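Local coordinates for UPF0255 protein frsA (Vibrio vulnificus, PDB 4I4C) that probably hydrolyses carboxylic esters as a member of the alpha/beta-hydrolase superfamily, and is not a cofactor-independent pyruvate decarboxylase, at residues Leu55-Gln60 with Ile65-Val70; Ala120-Leu125 with Lys162-Ile167; Ser155-Ala160 with Leu205-Trp210; His183-Asn188 with Arg211-His216. One frame throughout, in Å; residues are numbered along the deposited sequence.

Contact 1: residues Leu55-Gln60 with Ile65-Val70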
# COMPACT_ATOMS: atom_id res chain seq x y z
N LEU A 55 2.56 -13.19 -5.51
CA LEU A 55 1.62 -12.84 -6.58
C LEU A 55 1.34 -11.34 -6.67
O LEU A 55 1.19 -10.80 -7.77
CB LEU A 55 0.32 -13.65 -6.44
CG LEU A 55 0.55 -15.15 -6.63
CD1 LEU A 55 -0.72 -15.97 -6.55
CD2 LEU A 55 1.21 -15.38 -7.95
N GLN A 56 1.27 -10.65 -5.53
CA GLN A 56 1.08 -9.20 -5.54
C GLN A 56 2.26 -8.51 -6.21
O GLN A 56 2.11 -7.63 -7.05
CB GLN A 56 0.90 -8.66 -4.13
CG GLN A 56 0.56 -7.18 -4.08
CD GLN A 56 0.80 -6.56 -2.70
OE1 GLN A 56 0.15 -6.93 -1.73
NE2 GLN A 56 1.74 -5.62 -2.62
N TRP A 57 3.47 -8.90 -5.82
CA TRP A 57 4.67 -8.27 -6.36
C TRP A 57 4.80 -8.50 -7.87
O TRP A 57 5.17 -7.59 -8.60
CB TRP A 57 5.90 -8.70 -5.56
CG TRP A 57 5.87 -8.17 -4.16
CD1 TRP A 57 5.31 -7.00 -3.75
CD2 TRP A 57 6.38 -8.80 -2.98
NE1 TRP A 57 5.46 -6.85 -2.39
CE2 TRP A 57 6.12 -7.95 -1.90
CE3 TRP A 57 7.05 -10.01 -2.74
CZ2 TRP A 57 6.49 -8.26 -0.59
CZ3 TRP A 57 7.41 -10.31 -1.44
CH2 TRP A 57 7.13 -9.44 -0.38
N VAL A 58 4.45 -9.70 -8.33
CA VAL A 58 4.47 -10.00 -9.76
C VAL A 58 3.43 -9.13 -10.49
O VAL A 58 3.74 -8.51 -11.49
CB VAL A 58 4.20 -11.49 -10.01
CG1 VAL A 58 3.90 -11.75 -11.48
CG2 VAL A 58 5.38 -12.32 -9.53
N TRP A 59 2.21 -9.11 -9.97
CA TRP A 59 1.17 -8.20 -10.45
C TRP A 59 1.68 -6.76 -10.58
O TRP A 59 1.46 -6.10 -11.60
CB TRP A 59 -0.01 -8.26 -9.49
CG TRP A 59 -1.26 -7.61 -9.97
CD1 TRP A 59 -1.70 -7.51 -11.26
CD2 TRP A 59 -2.25 -6.96 -9.16
NE1 TRP A 59 -2.90 -6.83 -11.30
CE2 TRP A 59 -3.26 -6.49 -10.02
CE3 TRP A 59 -2.38 -6.72 -7.78
CZ2 TRP A 59 -4.39 -5.80 -9.55
CZ3 TRP A 59 -3.50 -6.04 -7.31
CH2 TRP A 59 -4.49 -5.59 -8.20
N GLN A 60 2.36 -6.27 -9.55
CA GLN A 60 2.94 -4.93 -9.56
C GLN A 60 4.11 -4.75 -10.54
O GLN A 60 4.47 -3.61 -10.87
CB GLN A 60 3.37 -4.54 -8.14
CG GLN A 60 2.20 -4.41 -7.20
CD GLN A 60 2.60 -4.15 -5.77
OE1 GLN A 60 2.96 -5.06 -5.04
NE2 GLN A 60 2.51 -2.89 -5.34
N ILE A 65 10.70 -15.00 -12.28
CA ILE A 65 11.96 -15.75 -12.24
C ILE A 65 12.98 -15.05 -11.34
O ILE A 65 13.65 -15.70 -10.53
CB ILE A 65 12.55 -15.98 -13.66
CG1 ILE A 65 11.51 -16.65 -14.56
CG2 ILE A 65 13.80 -16.83 -13.61
CD1 ILE A 65 11.10 -18.01 -14.10
N GLU A 66 13.10 -13.73 -11.49
CA GLU A 66 14.08 -12.96 -10.71
C GLU A 66 13.69 -12.90 -9.23
O GLU A 66 14.54 -12.91 -8.35
CB GLU A 66 14.23 -11.54 -11.26
CG GLU A 66 14.73 -11.46 -12.70
CD GLU A 66 14.61 -10.07 -13.29
OE1 GLU A 66 13.98 -9.20 -12.65
OE2 GLU A 66 15.15 -9.83 -14.39
N GLN A 67 12.38 -12.84 -8.97
CA GLN A 67 11.87 -12.90 -7.61
C GLN A 67 12.23 -14.23 -6.93
O GLN A 67 12.63 -14.25 -5.76
CB GLN A 67 10.35 -12.70 -7.61
CG GLN A 67 9.69 -13.05 -6.31
CD GLN A 67 8.27 -12.50 -6.19
OE1 GLN A 67 8.05 -11.51 -5.50
NE2 GLN A 67 7.32 -13.14 -6.87
N GLU A 68 12.08 -15.33 -7.65
CA GLU A 68 12.46 -16.62 -7.08
C GLU A 68 13.96 -16.69 -6.84
O GLU A 68 14.40 -17.24 -5.83
CB GLU A 68 12.00 -17.81 -7.94
CG GLU A 68 10.49 -18.06 -7.95
CD GLU A 68 9.85 -17.93 -6.57
OE1 GLU A 68 10.46 -18.36 -5.56
OE2 GLU A 68 8.72 -17.41 -6.50
N GLN A 69 14.75 -16.12 -7.75
CA GLN A 69 16.22 -16.09 -7.56
C GLN A 69 16.55 -15.30 -6.28
O GLN A 69 17.41 -15.70 -5.49
CB GLN A 69 16.94 -15.52 -8.78
CG GLN A 69 16.78 -16.37 -10.06
CD GLN A 69 17.47 -15.78 -11.28
OE1 GLN A 69 18.01 -14.67 -11.23
NE2 GLN A 69 17.44 -16.52 -12.39
N VAL A 70 15.85 -14.18 -6.08
CA VAL A 70 16.05 -13.34 -4.90
C VAL A 70 15.65 -14.09 -3.64
O VAL A 70 16.42 -14.16 -2.68
CB VAL A 70 15.25 -12.02 -4.99
CG1 VAL A 70 15.28 -11.28 -3.67
CG2 VAL A 70 15.82 -11.14 -6.10
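Gln67 reaches from helix 64-75 to helix 54-60 and ends in an amide that meets Trp57 with its oxygen and Val58 with its nitrogen. The backbones stay well apart, with the CA atoms of Val58 and Gln67 8.2 Å from each other, so the reach of this one side chain makes the contact. Its CG is anti to the backbone N (chi1 167°) and the chain runs extended beyond that, straight at the other helix.

The aromatic part of the contact is an edge approach. Gln67 OE1 lies close to the plane of the indole, 3.3 Å from Trp57 CE3 and 3.5 Å from Trp57 CB, so it faces the C-H rim of the ring and not its pi cloud. Ring and amide planes stand 58° apart. This oxygen is buried and has no hydrogen-bond partner in the model.

On the other branch of the amide, Gln67 NE2 rests against the methyl Val58 CG2 at 3.4 Å, the two side chains crossing at about a right angle. The same nitrogen donates to the backbone O of Arg54, one turn before Val58, consistent with the assigned orientation of the amide.

A side-chain bond within 55-60 lies on another side of the helix. There Gln56 NE2 donates to Gln60 OE1 at 2.8 Å, in the plane of its own amide but from above the acceptor's carbonyl plane.

Gln56, Trp59 and Gln60 help line the pocket holding the polyether 1PG. The contact joins two consecutive helices, 54-60 and 64-75, across a short connecting loop, next to these pocket residues.

Contact 2: residues Ala120-Leu125 with Lys162-Ile167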
# COMPACT_ATOMS: atom_id res chain seq x y z
N ALA A 120 12.11 1.90 -22.57
CA ALA A 120 12.64 0.72 -21.90
C ALA A 120 13.42 1.15 -20.66
O ALA A 120 13.23 0.61 -19.58
CB ALA A 120 13.51 -0.07 -22.85
N ALA A 121 14.30 2.14 -20.84
CA ALA A 121 15.00 2.75 -19.72
C ALA A 121 14.04 3.19 -18.61
O ALA A 121 14.31 2.97 -17.42
CB ALA A 121 15.82 3.93 -20.21
N SER A 122 12.92 3.80 -19.00
CA SER A 122 11.91 4.26 -18.06
C SER A 122 11.34 3.09 -17.27
O SER A 122 11.26 3.11 -16.04
CB SER A 122 10.76 4.95 -18.81
OG SER A 122 9.90 5.64 -17.92
N GLU A 123 10.96 2.05 -18.01
CA GLU A 123 10.35 0.88 -17.40
C GLU A 123 11.33 0.11 -16.52
O GLU A 123 10.92 -0.54 -15.55
CB GLU A 123 9.77 -0.03 -18.48
CG GLU A 123 8.52 0.56 -19.13
CD GLU A 123 7.48 0.97 -18.10
OE1 GLU A 123 7.20 0.16 -17.19
OE2 GLU A 123 6.95 2.10 -18.20
N ALA A 124 12.62 0.19 -16.85
CA ALA A 124 13.60 -0.54 -16.07
C ALA A 124 13.75 0.17 -14.73
O ALA A 124 13.97 -0.47 -13.70
CB ALA A 124 14.94 -0.61 -16.82
N LEU A 125 13.62 1.48 -14.75
CA LEU A 125 13.78 2.25 -13.52
C LEU A 125 12.57 2.05 -12.61
O LEU A 125 12.73 1.98 -11.39
CB LEU A 125 14.06 3.73 -13.80
CG LEU A 125 15.48 4.06 -14.31
CD1 LEU A 125 15.54 5.45 -14.96
CD2 LEU A 125 16.49 3.97 -13.18
N LYS A 162 10.93 10.85 -15.19
CA LYS A 162 11.63 11.81 -16.04
C LYS A 162 11.91 11.23 -17.42
O LYS A 162 11.96 11.96 -18.42
CB LYS A 162 12.94 12.23 -15.37
CG LYS A 162 13.58 13.47 -15.95
CD LYS A 162 12.63 14.66 -15.92
CE LYS A 162 13.31 15.90 -16.45
NZ LYS A 162 14.61 16.12 -15.75
N LYS A 163 12.07 9.91 -17.48
CA LYS A 163 12.39 9.21 -18.72
C LYS A 163 11.13 8.83 -19.49
O LYS A 163 11.19 8.58 -20.69
CB LYS A 163 13.21 7.95 -18.40
CG LYS A 163 13.97 7.35 -19.59
CD LYS A 163 15.24 8.14 -19.90
CE LYS A 163 16.00 7.52 -21.08
NZ LYS A 163 15.91 8.32 -22.36
N SER A 164 9.99 8.80 -18.79
CA SER A 164 8.77 8.31 -19.40
C SER A 164 8.24 9.31 -20.40
O SER A 164 8.41 10.52 -20.25
CB SER A 164 7.70 8.05 -18.33
OG SER A 164 6.56 7.45 -18.92
N LYS A 165 7.57 8.79 -21.43
CA LYS A 165 6.81 9.61 -22.35
C LYS A 165 5.56 10.17 -21.65
O LYS A 165 4.95 11.13 -22.11
CB LYS A 165 6.41 8.79 -23.58
CG LYS A 165 5.24 7.85 -23.34
CD LYS A 165 5.14 6.75 -24.40
CE LYS A 165 3.69 6.32 -24.59
NZ LYS A 165 3.54 4.98 -25.22
N TYR A 166 5.18 9.56 -20.52
CA TYR A 166 4.05 10.06 -19.75
C TYR A 166 4.50 11.17 -18.80
O TYR A 166 5.68 11.35 -18.56
CB TYR A 166 3.38 8.95 -18.93
CG TYR A 166 2.78 7.84 -19.75
CD1 TYR A 166 1.46 7.91 -20.18
CD2 TYR A 166 3.51 6.70 -20.06
CE1 TYR A 166 0.89 6.89 -20.92
CE2 TYR A 166 2.94 5.68 -20.81
CZ TYR A 166 1.63 5.78 -21.23
OH TYR A 166 1.06 4.77 -21.97
N ILE A 167 3.54 11.90 -18.25
CA ILE A 167 3.90 13.05 -17.44
C ILE A 167 3.63 12.81 -15.97
O ILE A 167 2.49 12.57 -15.56
CB ILE A 167 3.13 14.30 -17.92
CG1 ILE A 167 3.43 14.56 -19.40
CG2 ILE A 167 3.48 15.49 -17.06
CD1 ILE A 167 2.98 15.91 -19.88
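Ser122, in the first turn of helix 121-136, packs against Lys163 and Ser164, where helix 144-163 gives way to the connection leading into strand 167-175. The start of one helix and the end of the other come very close here: the CA atoms of Ser122 and Lys163 are 5.0 Å apart, an approach probably permitted by the small Ala121 and Ser122.

On the 162-167 side Lys163 does most of the packing, with its aliphatic chain. Its CB faces Ser122 CB at 3.9 Å. A bend at chi2 (78°) then carries the chain along the helix start, placing CG 3.7 Å from the backbone N of Ser122 and CE 3.7 Å from Ala121 CB. The ammonium group continues past the contact to a weak hydrogen bond with Asn118 OD1.

Ser164 is the first residue to leave helical geometry, and its hydroxyl shapes the exit as an ST turn: Ser164 OG accepts from the backbone N of Tyr166 at 3.0 Å, with an N-H...O angle of 159°. Tyr166 itself goes on to meet Phe213 edge-to-face.

Against this turn Ser122 OG makes van der Waals contact, 3.3 Å from both CA and CB of Ser164. Its angle to the backbone N of Ser164 is too poor for a hydrogen bond. The hydroxyl is bonded instead to Ala160 O, in the last turn of helix 144-163.

Contact 3: residues Ser155-Ala160 with Leu205-Trp210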
# COMPACT_ATOMS: atom_id res chain seq x y z
N SER A 155 14.06 7.81 -5.39
CA SER A 155 14.90 8.39 -6.44
C SER A 155 14.73 7.62 -7.77
O SER A 155 14.70 8.21 -8.84
CB SER A 155 16.38 8.50 -6.01
OG SER A 155 16.96 7.24 -5.77
N ALA A 156 14.54 6.31 -7.71
CA ALA A 156 14.35 5.55 -8.92
C ALA A 156 13.02 5.89 -9.62
O ALA A 156 12.95 5.91 -10.85
CB ALA A 156 14.50 4.04 -8.67
N TYR A 157 11.98 6.13 -8.83
CA TYR A 157 10.67 6.48 -9.40
C TYR A 157 10.72 7.78 -10.19
O TYR A 157 10.15 7.89 -11.27
CB TYR A 157 9.62 6.60 -8.29
CG TYR A 157 8.19 6.38 -8.75
CD1 TYR A 157 7.67 5.10 -8.87
CD2 TYR A 157 7.37 7.46 -9.05
CE1 TYR A 157 6.37 4.89 -9.27
CE2 TYR A 157 6.05 7.26 -9.47
CZ TYR A 157 5.56 5.97 -9.57
OH TYR A 157 4.27 5.75 -9.98
N LEU A 158 11.37 8.79 -9.62
CA LEU A 158 11.43 10.09 -10.29
C LEU A 158 12.29 10.01 -11.55
O LEU A 158 11.94 10.59 -12.58
CB LEU A 158 11.91 11.18 -9.33
CG LEU A 158 11.09 11.32 -8.04
CD1 LEU A 158 11.67 12.37 -7.11
CD2 LEU A 158 9.62 11.63 -8.35
N GLU A 159 13.38 9.25 -11.48
CA GLU A 159 14.23 9.03 -12.66
C GLU A 159 13.48 8.27 -13.77
O GLU A 159 13.65 8.56 -14.95
CB GLU A 159 15.54 8.33 -12.26
CG GLU A 159 16.64 8.45 -13.30
CD GLU A 159 16.86 9.88 -13.77
OE1 GLU A 159 17.23 10.74 -12.93
OE2 GLU A 159 16.65 10.16 -14.97
N ALA A 160 12.66 7.31 -13.38
CA ALA A 160 11.77 6.65 -14.34
C ALA A 160 10.76 7.64 -14.91
O ALA A 160 10.52 7.68 -16.11
CB ALA A 160 11.03 5.50 -13.68
N LEU A 205 4.13 1.62 -0.41
CA LEU A 205 4.49 3.01 -0.65
C LEU A 205 3.67 3.48 -1.84
O LEU A 205 3.25 2.67 -2.68
CB LEU A 205 6.00 3.14 -0.96
CG LEU A 205 7.06 2.55 -0.03
CD1 LEU A 205 8.44 2.74 -0.67
CD2 LEU A 205 7.05 3.16 1.37
N GLN A 206 3.45 4.79 -1.95
CA GLN A 206 2.60 5.33 -3.01
C GLN A 206 3.18 5.10 -4.41
O GLN A 206 2.47 5.18 -5.43
CB GLN A 206 2.34 6.82 -2.77
CG GLN A 206 3.57 7.71 -2.83
CD GLN A 206 3.16 9.16 -2.80
OE1 GLN A 206 2.79 9.72 -3.82
NE2 GLN A 206 3.20 9.78 -1.63
N THR A 207 4.47 4.79 -4.45
CA THR A 207 5.18 4.56 -5.69
C THR A 207 5.07 3.09 -6.15
O THR A 207 5.72 2.68 -7.10
CB THR A 207 6.68 5.02 -5.58
OG1 THR A 207 7.22 4.56 -4.34
CG2 THR A 207 6.79 6.55 -5.60
N ASP A 208 4.24 2.29 -5.48
CA ASP A 208 4.13 0.86 -5.79
C ASP A 208 3.00 0.55 -6.78
O ASP A 208 2.65 -0.61 -6.95
CB ASP A 208 3.90 0.01 -4.52
CG ASP A 208 5.07 0.08 -3.54
OD1 ASP A 208 6.12 0.64 -3.90
OD2 ASP A 208 4.93 -0.44 -2.41
N MET A 209 2.45 1.56 -7.45
CA MET A 209 1.25 1.36 -8.27
C MET A 209 1.36 1.89 -9.69
O MET A 209 0.34 2.19 -10.33
CB MET A 209 0.04 2.00 -7.58
CG MET A 209 -0.30 1.34 -6.25
SD MET A 209 -1.46 2.28 -5.23
CE MET A 209 -0.49 3.76 -4.85
N TRP A 210 2.59 2.02 -10.18
CA TRP A 210 2.87 2.45 -11.54
C TRP A 210 2.07 1.69 -12.60
O TRP A 210 1.58 2.29 -13.55
CB TRP A 210 4.37 2.38 -11.85
CG TRP A 210 4.62 2.53 -13.31
CD1 TRP A 210 5.03 1.56 -14.18
CD2 TRP A 210 4.43 3.71 -14.09
NE1 TRP A 210 5.13 2.07 -15.45
CE2 TRP A 210 4.76 3.39 -15.43
CE3 TRP A 210 4.02 5.01 -13.79
CZ2 TRP A 210 4.69 4.32 -16.46
CZ3 TRP A 210 3.95 5.94 -14.82
CH2 TRP A 210 4.28 5.59 -16.13
O HOH W 1 2.58 4.41 -8.18
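Tyr157 lays one face of its ring over Thr207. The main interaction is CH-pi: Thr207 CG2 sits 3.6 Å from the ring centroid and 17° off its normal, shifted toward the CG side. Thr207 CB presses on the same ring, 3.4 Å from Tyr157 CD1. On the tyrosine, CG anti to the backbone N (chi1 -156°) turns the ring toward the loop, and the two side chains slide past each other in opposite directions. Tyr157 CE1 also comes to 3.2 Å from Thr207 O.

Apolar packing continues at the phenol end, where Trp210 CB approaches Tyr157 CE1 at 4.1 Å.

The polar link runs through a water. It is 2.8 Å from Tyr157 OH, donates to Gln206 O at 2.9 Å and accepts from Met209 N, so it satisfies both backbone atoms. The phenol is further bonded to His185 NE2. Inside the loop, Leu205 N makes a nearly straight bond (178°) to Asp208 OD2, which helps hold the turn closed.

Helix 121-136 completes the setting: Phe126 stacks on Trp210 and meets Tyr157 edge-to-face. Helix 144-163 is thereby joined to the loop running from strand 193-199 into helix 210-217, with strand 178-186 next to the phenol.

Contact 4: residues His183-Asn188 with Arg211-His216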
# COMPACT_ATOMS: atom_id res chain seq x y z
N HIS A 183 1.91 12.20 -6.08
CA HIS A 183 2.41 12.06 -7.44
C HIS A 183 1.27 12.03 -8.46
O HIS A 183 0.45 11.12 -8.47
CB HIS A 183 3.28 10.81 -7.58
CG HIS A 183 4.58 10.89 -6.85
ND1 HIS A 183 4.68 10.75 -5.48
CD2 HIS A 183 5.85 11.10 -7.29
CE1 HIS A 183 5.94 10.87 -5.12
NE2 HIS A 183 6.67 11.08 -6.20
N LEU A 184 1.25 13.03 -9.34
CA LEU A 184 0.23 13.13 -10.38
C LEU A 184 0.76 12.57 -11.70
O LEU A 184 1.71 13.10 -12.27
CB LEU A 184 -0.19 14.60 -10.56
CG LEU A 184 -1.24 14.92 -11.63
CD1 LEU A 184 -2.60 14.27 -11.30
CD2 LEU A 184 -1.38 16.44 -11.77
N HIS A 185 0.15 11.50 -12.16
CA HIS A 185 0.52 10.84 -13.40
C HIS A 185 -0.47 11.22 -14.50
O HIS A 185 -1.66 10.94 -14.38
CB HIS A 185 0.47 9.32 -13.22
CG HIS A 185 1.24 8.83 -12.04
ND1 HIS A 185 0.88 9.12 -10.74
CD2 HIS A 185 2.35 8.06 -11.96
CE1 HIS A 185 1.75 8.56 -9.91
NE2 HIS A 185 2.64 7.91 -10.63
N LEU A 186 0.02 11.84 -15.57
CA LEU A 186 -0.85 12.24 -16.67
C LEU A 186 -0.41 11.62 -17.99
O LEU A 186 0.77 11.44 -18.23
CB LEU A 186 -0.85 13.76 -16.79
CG LEU A 186 -1.21 14.50 -15.51
CD1 LEU A 186 -0.30 15.69 -15.32
CD2 LEU A 186 -2.68 14.93 -15.53
N THR A 187 -1.37 11.29 -18.86
CA THR A 187 -1.04 10.78 -20.19
C THR A 187 -0.49 11.91 -21.06
O THR A 187 0.40 11.70 -21.90
CB THR A 187 -2.26 10.19 -20.89
OG1 THR A 187 -3.31 11.16 -20.92
CG2 THR A 187 -2.76 8.96 -20.15
N ASN A 188 -1.03 13.10 -20.83
CA ASN A 188 -0.60 14.32 -21.50
C ASN A 188 -1.22 15.50 -20.77
O ASN A 188 -1.95 15.32 -19.78
CB ASN A 188 -1.03 14.32 -22.97
CG ASN A 188 -2.51 14.13 -23.16
OD1 ASN A 188 -3.31 14.98 -22.76
ND2 ASN A 188 -2.90 13.02 -23.77
N ARG A 211 1.93 0.38 -12.45
CA ARG A 211 1.20 -0.41 -13.45
C ARG A 211 -0.32 -0.18 -13.41
O ARG A 211 -1.03 -0.47 -14.38
CB ARG A 211 1.53 -1.90 -13.31
CG ARG A 211 3.02 -2.20 -13.49
CD ARG A 211 3.29 -3.44 -14.34
NE ARG A 211 4.70 -3.50 -14.74
CZ ARG A 211 5.26 -4.49 -15.43
NH1 ARG A 211 4.53 -5.54 -15.81
NH2 ARG A 211 6.56 -4.44 -15.74
N LEU A 212 -0.81 0.34 -12.29
CA LEU A 212 -2.23 0.70 -12.21
C LEU A 212 -2.50 1.78 -13.25
O LEU A 212 -3.47 1.69 -14.01
CB LEU A 212 -2.59 1.20 -10.82
CG LEU A 212 -4.02 1.70 -10.66
CD1 LEU A 212 -4.98 0.60 -11.09
CD2 LEU A 212 -4.23 2.10 -9.21
N PHE A 213 -1.64 2.79 -13.28
CA PHE A 213 -1.71 3.86 -14.28
C PHE A 213 -1.32 3.37 -15.68
O PHE A 213 -2.06 3.56 -16.63
CB PHE A 213 -0.81 5.04 -13.87
CG PHE A 213 -0.67 6.11 -14.93
CD1 PHE A 213 -1.69 7.02 -15.15
CD2 PHE A 213 0.47 6.20 -15.71
CE1 PHE A 213 -1.57 8.01 -16.11
CE2 PHE A 213 0.59 7.19 -16.68
CZ PHE A 213 -0.43 8.09 -16.88
N ARG A 214 -0.16 2.73 -15.81
CA ARG A 214 0.37 2.39 -17.14
C ARG A 214 -0.52 1.42 -17.92
O ARG A 214 -0.74 1.61 -19.11
CB ARG A 214 1.79 1.81 -17.05
CG ARG A 214 2.55 1.79 -18.37
CD ARG A 214 3.77 0.85 -18.28
NE ARG A 214 3.35 -0.51 -17.95
CZ ARG A 214 4.17 -1.55 -17.79
NH1 ARG A 214 5.49 -1.41 -17.93
NH2 ARG A 214 3.65 -2.74 -17.50
N ASP A 215 -1.02 0.40 -17.24
CA ASP A 215 -1.70 -0.69 -17.93
C ASP A 215 -3.23 -0.59 -17.88
O ASP A 215 -3.91 -1.38 -18.54
CB ASP A 215 -1.27 -2.03 -17.33
CG ASP A 215 0.20 -2.35 -17.63
OD1 ASP A 215 0.77 -1.76 -18.56
OD2 ASP A 215 0.77 -3.21 -16.93
N HIS A 216 -3.75 0.37 -17.13
CA HIS A 216 -5.19 0.48 -16.93
C HIS A 216 -5.76 1.90 -17.06
O HIS A 216 -6.50 2.19 -18.00
CB HIS A 216 -5.60 -0.15 -15.59
CG HIS A 216 -5.28 -1.61 -15.50
ND1 HIS A 216 -4.00 -2.08 -15.30
CD2 HIS A 216 -6.07 -2.71 -15.60
CE1 HIS A 216 -4.01 -3.40 -15.28
NE2 HIS A 216 -5.26 -3.81 -15.45
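Asp215 OD1, two residues beyond the Phe213 that packs on His185, is gripped by two nitrogens of Arg214: NE at 2.9 Å and, more weakly, NH2 at 3.2 Å. NH2 also gives a straighter bond (171°) to Asp215 OD2, met on its syn side, so the guanidinium holds the carboxylate side-on.

This pair rides on helix 210-217, which packs against strand 178-186 of the mixed eight-stranded sheet of the alpha/beta-hydrolase fold. Phe213 makes the junction. Its CG lies anti to the backbone N, which sends the ring off the helix onto the strand.

His185 CB stands almost exactly over the ring centre, 3.6 Å from the Phe213 centroid and only 8° off the normal, as a CH-pi contact. The imidazole lies oblique to the phenyl, with planes at 44°, and its nitrogens are used by other partners: Tyr157 OH at NE2 and Met224 O at ND1. These two bonds probably hold the rotation of the histidine whose CB covers the phenylalanine.

The far rim of the phenyl reaches the strand's exit. Phe213 CE1 approaches His185 O at 3.4 Å, and CZ comes within 3.7 Å of the carbonyl carbon of Leu186. Thr187 N lies at the ring edge, near its plane, while Thr187 CG2 touches Phe213 CZ at 4.1 Å.

Overall arrangement
Contacts 1, 3 and 4 are buried; contact 2 is partly buried and its centre lies farthest from that of the chain, about 22 Å. Contacts 2 and 3 share helix 144-163. In contact 4 a strand of the central sheet carries the packing, whereas contact 2 only reaches the start of strand 167-175, where Ile167 pairs with Leu186. Polar links join contact 3 to contact 4, among them Gln206 with His183. Contact 1 lies near the polyether pocket and meets contact 3 through Gln60 and Asp208, and contact 4 by packing on Arg211. Chemistry follows place: aromatic faces over aliphatic carbons in contacts 3 and 4, a lysine chain along small residues in contact 2, a single amide in contact 1.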